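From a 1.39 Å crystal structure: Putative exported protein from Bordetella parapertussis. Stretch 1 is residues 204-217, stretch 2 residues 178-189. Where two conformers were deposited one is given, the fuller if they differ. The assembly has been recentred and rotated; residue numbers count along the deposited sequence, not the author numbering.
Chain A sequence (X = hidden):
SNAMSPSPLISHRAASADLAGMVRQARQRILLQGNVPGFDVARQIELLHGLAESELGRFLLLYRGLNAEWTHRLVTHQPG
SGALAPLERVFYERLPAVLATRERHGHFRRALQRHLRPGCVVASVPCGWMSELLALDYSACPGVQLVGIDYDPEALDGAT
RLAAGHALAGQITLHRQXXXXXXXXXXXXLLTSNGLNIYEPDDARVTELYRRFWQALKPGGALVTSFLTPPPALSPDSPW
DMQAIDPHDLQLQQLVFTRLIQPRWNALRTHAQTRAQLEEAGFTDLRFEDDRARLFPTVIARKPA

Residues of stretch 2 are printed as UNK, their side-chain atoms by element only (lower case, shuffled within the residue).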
# COMPACT_ATOMS: atom_id res chain seq x y z
N ALA A 204 -11.02 -2.58 15.74
CA ALA A 204 -12.31 -1.91 15.66
C ALA A 204 -12.25 -0.66 14.79
O ALA A 204 -13.21 -0.36 14.08
CB ALA A 204 -12.85 -1.57 17.05
N ARG A 205 -11.14 0.07 14.82
CA ARG A 205 -11.02 1.25 13.96
C ARG A 205 -11.04 0.84 12.49
O ARG A 205 -11.61 1.54 11.66
CB ARG A 205 -9.78 2.08 14.29
CG ARG A 205 -9.87 2.79 15.64
CD ARG A 205 -8.61 3.62 15.92
NE ARG A 205 -8.72 4.34 17.19
CZ ARG A 205 -9.24 5.55 17.33
NH1 ARG A 205 -9.72 6.20 16.27
NH2 ARG A 205 -9.28 6.12 18.53
N VAL A 206 -10.43 -0.29 12.17
CA VAL A 206 -10.46 -0.79 10.79
C VAL A 206 -11.86 -1.28 10.40
O VAL A 206 -12.33 -0.98 9.31
CB VAL A 206 -9.37 -1.86 10.57
CG1 VAL A 206 -9.55 -2.56 9.22
CG2 VAL A 206 -8.00 -1.20 10.63
N THR A 207 -12.54 -1.97 11.30
CA THR A 207 -13.93 -2.34 11.04
C THR A 207 -14.79 -1.11 10.74
O THR A 207 -15.62 -1.13 9.82
CB THR A 207 -14.50 -3.15 12.20
OG1 THR A 207 -13.70 -4.33 12.35
CG2 THR A 207 -15.94 -3.56 11.92
N GLU A 208 -14.58 -0.03 11.50
CA GLU A 208 -15.35 1.18 11.27
C GLU A 208 -15.04 1.82 9.92
O GLU A 208 -15.94 2.37 9.26
CB GLU A 208 -15.17 2.17 12.43
CG GLU A 208 -15.87 1.70 13.69
CD GLU A 208 -17.30 1.24 13.42
OE1 GLU A 208 -18.05 2.00 12.77
OE2 GLU A 208 -17.67 0.12 13.83
N LEU A 209 -13.78 1.74 9.49
CA LEU A 209 -13.42 2.21 8.16
C LEU A 209 -14.20 1.40 7.11
O LEU A 209 -14.78 1.96 6.18
CB LEU A 209 -11.92 2.09 7.94
CG LEU A 209 -11.43 2.46 6.54
CD1 LEU A 209 -11.48 3.96 6.32
CD2 LEU A 209 -10.03 1.95 6.28
N TYR A 210 -14.23 0.09 7.28
CA TYR A 210 -14.97 -0.77 6.35
C TYR A 210 -16.46 -0.42 6.34
O TYR A 210 -17.10 -0.47 5.29
CB TYR A 210 -14.78 -2.25 6.69
CG TYR A 210 -13.37 -2.78 6.50
CD1 TYR A 210 -12.42 -2.12 5.73
CD2 TYR A 210 -12.99 -3.98 7.12
CE1 TYR A 210 -11.14 -2.64 5.56
CE2 TYR A 210 -11.72 -4.50 6.97
CZ TYR A 210 -10.80 -3.83 6.19
OH TYR A 210 -9.54 -4.34 6.03
N ARG A 211 -17.00 -0.07 7.50
CA ARG A 211 -18.40 0.33 7.57
C ARG A 211 -18.66 1.61 6.78
O ARG A 211 -19.68 1.74 6.11
CB ARG A 211 -18.86 0.50 9.02
CG ARG A 211 -20.34 0.24 9.18
CD ARG A 211 -20.81 0.48 10.60
NE ARG A 211 -20.08 -0.30 11.60
CZ ARG A 211 -20.39 -1.53 11.97
NH1 ARG A 211 -21.42 -2.16 11.42
NH2 ARG A 211 -19.67 -2.14 12.90
N ARG A 212 -17.72 2.56 6.86
CA ARG A 212 -17.86 3.78 6.06
C ARG A 212 -17.78 3.47 4.57
O ARG A 212 -18.53 4.04 3.78
CB ARG A 212 -16.81 4.81 6.48
CG ARG A 212 -17.10 5.35 7.88
CD ARG A 212 -16.03 6.27 8.40
NE ARG A 212 -16.39 6.73 9.74
CZ ARG A 212 -17.06 7.84 10.00
NH1 ARG A 212 -17.44 8.64 9.01
NH2 ARG A 212 -17.36 8.17 11.25
N PHE A 213 -16.91 2.55 4.19
CA PHE A 213 -16.88 2.10 2.80
C PHE A 213 -18.23 1.50 2.39
O PHE A 213 -18.77 1.80 1.34
CB PHE A 213 -15.79 1.05 2.58
CG PHE A 213 -14.38 1.57 2.73
CD1 PHE A 213 -14.08 2.92 2.64
CD2 PHE A 213 -13.33 0.67 2.92
CE1 PHE A 213 -12.76 3.36 2.76
CE2 PHE A 213 -12.01 1.10 3.04
CZ PHE A 213 -11.73 2.45 2.96
N TRP A 214 -18.78 0.63 3.23
CA TRP A 214 -20.07 0.01 2.93
C TRP A 214 -21.16 1.06 2.76
O TRP A 214 -21.95 1.02 1.82
CB TRP A 214 -20.43 -0.96 4.05
CG TRP A 214 -21.63 -1.83 3.79
CD1 TRP A 214 -21.62 -3.12 3.33
CD2 TRP A 214 -23.01 -1.47 3.97
NE1 TRP A 214 -22.92 -3.59 3.24
CE2 TRP A 214 -23.78 -2.59 3.62
CE3 TRP A 214 -23.66 -0.31 4.41
CZ2 TRP A 214 -25.18 -2.59 3.68
CZ3 TRP A 214 -25.05 -0.31 4.47
CH2 TRP A 214 -25.79 -1.44 4.11
N GLN A 215 -21.18 2.03 3.67
CA GLN A 215 -22.18 3.08 3.61
C GLN A 215 -22.04 3.94 2.34
O GLN A 215 -23.04 4.40 1.78
CB GLN A 215 -22.15 3.91 4.90
CG GLN A 215 -22.64 3.11 6.10
CD GLN A 215 -22.33 3.75 7.45
OE1 GLN A 215 -21.57 4.71 7.53
NE2 GLN A 215 -22.91 3.20 8.51
N ALA A 216 -20.81 4.10 1.86
CA ALA A 216 -20.54 4.89 0.67
C ALA A 216 -20.93 4.17 -0.63
O ALA A 216 -21.13 4.81 -1.66
CB ALA A 216 -19.07 5.32 0.62
N LEU A 217 -21.04 2.85 -0.58
CA LEU A 217 -21.39 2.09 -1.78
C LEU A 217 -22.89 2.10 -2.05
O LEU A 217 -23.70 2.11 -1.12
CB LEU A 217 -20.89 0.64 -1.67
CG LEU A 217 -19.39 0.50 -1.85
CD1 LEU A 217 -18.92 -0.88 -1.37
CD2 LEU A 217 -18.99 0.72 -3.30
N UNK A 178 -10.17 13.54 5.12
CA UNK A 178 -9.66 12.46 5.95
C UNK A 178 -10.42 11.18 5.63
O UNK A 178 -11.62 11.07 5.88
o UNK A 178 -8.85 10.71 7.95
o UNK A 178 -9.35 12.09 9.59
c UNK A 178 -9.31 11.79 8.38
c UNK A 178 -9.86 12.83 7.42
N UNK A 179 -9.72 10.21 5.05
CA UNK A 179 -10.34 8.94 4.71
C UNK A 179 -11.08 8.30 5.89
O UNK A 179 -12.11 7.66 5.70
c UNK A 179 -9.29 7.97 4.15
N UNK A 180 -10.55 8.45 7.10
CA UNK A 180 -11.18 7.86 8.29
C UNK A 180 -12.53 8.50 8.65
O UNK A 180 -13.26 7.97 9.49
c UNK A 180 -9.03 3.43 9.88
c UNK A 180 -7.77 7.67 8.81
c UNK A 180 -7.42 5.48 9.05
c UNK A 180 -10.23 7.92 9.49
c UNK A 180 -8.75 5.75 9.41
c UNK A 180 -7.69 3.19 9.53
c UNK A 180 -6.87 4.20 9.11
n UNK A 180 -6.84 6.67 8.70
c UNK A 180 -8.96 7.16 9.25
c UNK A 180 -9.57 4.70 9.82
N UNK A 181 -12.86 9.63 8.03
CA UNK A 181 -14.11 10.33 8.31
C UNK A 181 -15.06 10.27 7.11
O UNK A 181 -16.03 11.03 7.03
n UNK A 181 -10.49 14.45 10.55
c UNK A 181 -12.96 11.97 9.91
c UNK A 181 -11.63 13.72 11.20
c UNK A 181 -12.79 13.46 10.23
c UNK A 181 -13.85 11.79 8.70
N UNK A 182 -14.79 9.38 6.16
CA UNK A 182 -15.63 9.23 4.98
C UNK A 182 -17.10 9.13 5.37
O UNK A 182 -17.45 8.33 6.24
c UNK A 182 -15.66 8.77 1.88
c UNK A 182 -15.58 6.32 2.38
c UNK A 182 -15.96 7.69 2.91
c UNK A 182 -15.22 7.97 4.22
N UNK A 183 -17.96 9.92 4.75
CA UNK A 183 -19.38 9.88 5.12
C UNK A 183 -20.33 9.93 3.93
O UNK A 183 -21.52 10.21 4.09
o UNK A 183 -19.23 12.53 4.38
o UNK A 183 -19.91 13.34 6.30
c UNK A 183 -19.61 12.38 5.57
c UNK A 183 -19.70 10.98 6.14
N UNK A 184 -19.81 9.64 2.74
CA UNK A 184 -20.61 9.51 1.53
C UNK A 184 -21.70 8.46 1.73
O UNK A 184 -21.44 7.39 2.28
c UNK A 184 -20.57 9.01 -0.95
o UNK A 184 -18.65 10.00 0.17
c UNK A 184 -19.74 9.08 0.33
N UNK A 185 -22.91 8.75 1.26
CA UNK A 185 -24.00 7.79 1.33
C UNK A 185 -24.40 7.32 -0.06
O UNK A 185 -24.92 8.11 -0.86
c UNK A 185 -25.13 8.34 3.55
c UNK A 185 -24.57 9.32 6.54
c UNK A 185 -24.33 9.51 4.09
n UNK A 185 -23.83 9.25 5.44
n UNK A 185 -25.86 9.62 6.46
c UNK A 185 -25.22 8.39 2.04
n UNK A 185 -24.02 9.07 7.72
N UNK A 186 -24.16 6.05 -0.36
CA UNK A 186 -24.57 5.45 -1.62
C UNK A 186 -24.18 6.30 -2.83
O UNK A 186 -25.01 6.61 -3.69
c UNK A 186 -27.99 3.83 -0.63
o UNK A 186 -28.69 4.37 -1.51
c UNK A 186 -26.08 5.17 -1.62
o UNK A 186 -28.44 2.98 0.17
c UNK A 186 -26.52 4.21 -0.52
N UNK A 187 -22.90 6.67 -2.90
CA UNK A 187 -22.39 7.48 -3.99
C UNK A 187 -21.61 6.71 -5.04
O UNK A 187 -21.46 7.17 -6.16
N UNK A 188 -21.11 5.52 -4.68
CA UNK A 188 -20.18 4.82 -5.57
C UNK A 188 -20.63 3.40 -5.91
O UNK A 188 -21.16 2.68 -5.06
c UNK A 188 -18.34 6.02 -4.26
c UNK A 188 -18.00 8.41 -4.27
c UNK A 188 -18.77 4.75 -4.96
c UNK A 188 -17.45 7.14 -2.31
o UNK A 188 -17.13 9.49 -2.32
c UNK A 188 -18.39 7.25 -4.91
c UNK A 188 -17.85 5.98 -2.96
c UNK A 188 -17.53 8.34 -2.98
N UNK A 189 -20.37 2.99 -7.15
CA UNK A 189 -20.62 1.61 -7.55
C UNK A 189 -19.48 0.69 -7.13
O UNK A 189 -19.68 -0.49 -6.85
c UNK A 189 -22.03 2.30 -9.50
o UNK A 189 -23.15 1.82 -9.23
c UNK A 189 -20.81 1.54 -9.06
o UNK A 189 -21.87 3.38 -10.10
O HOH W 1 -17.57 11.74 9.47
O HOH W 2 -19.48 6.65 4.19

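Position 178 carries two carbons, the second bearing two oxygens, and lies beyond reach of stretch 1: Asp 178. Position 179 has a single carbon; its backbone O lies 3.8 Å from Leu 209 CD1. It is Ala 179. At position 180, one carbon leads to fused five- and six-membered rings holding eight carbons and one nitrogen, which only tryptophan has. In Trp 180, CZ3 lies 3.7 Å from Leu 209 CB and, at the ring edge, 3.7 Å from Arg 205 O; its backbone N donates to Asp 178 OD1 (3.0 Å).

Position 181 shows four carbons in a row ending in nitrogen, hence Lys 181, whose NZ forms a salt bridge with Asp 178 OD2 (2.8 Å). Position 182 has four carbons forked at the second, with chi1 t and chi2 p: Leu 182. Its CD2 reaches the ring edge of Phe 213 (CD1, 3.7 Å) and Ala 216 CB (4.0 Å). Position 183 repeats the two-carbon, two-oxygen pattern, so it is Asp 183; its CB lies 4.3 Å from Arg 212 NH1, while its carboxylate leads away.

Position 184 has one carbon carrying an oxygen and a carbon, the mark of threonine. Thr 184 CB sits 3.8 Å from Ala 216 CB. Position 185, three carbons, a nitrogen, then a carbon with two more nitrogens, is Arg 185; its CA-to-CB bond points away from the helix. Position 186 has three carbons, the third with two oxygens: Glu 186. Position 187 has no side-chain atoms and is Gly 187; an ideal CB would come within 2.7 Å of Thr 184 CG2. Position 188 is one carbon and a six-carbon ring bearing oxygen. Tyr 188 places CE2 3.8 Å from Ala 216 CB and accepts at OH from Thr 184 OG1 (3.0 Å). Position 189, two carbons with a terminal oxygen pair, is Asp 189; its backbone O is 3.8 Å from Leu 217 CD2.

The contact combines apolar packing with backbone capture of the helix end. Arg 212 NH1 donates to Leu 182 O (2.8 Å, 156°), near the guanidinium plane, and water 1 links NH1 (3.1 Å) to Lys 181 O (3.0 Å). Glu 186 N donates to Gln 215 O (2.9 Å, 169°), while Ala 216 O accepts from both Gly 187 N (2.9 Å) and Tyr 188 N (3.1 Å). Leu 217, leaving helical geometry, then pairs with Tyr 188 in a parallel bridge, their side chains on the same face of the sheet. Together the stretches bury 760 Å².

Stretch 2, residues 178-189: DAWKLDTREGYD
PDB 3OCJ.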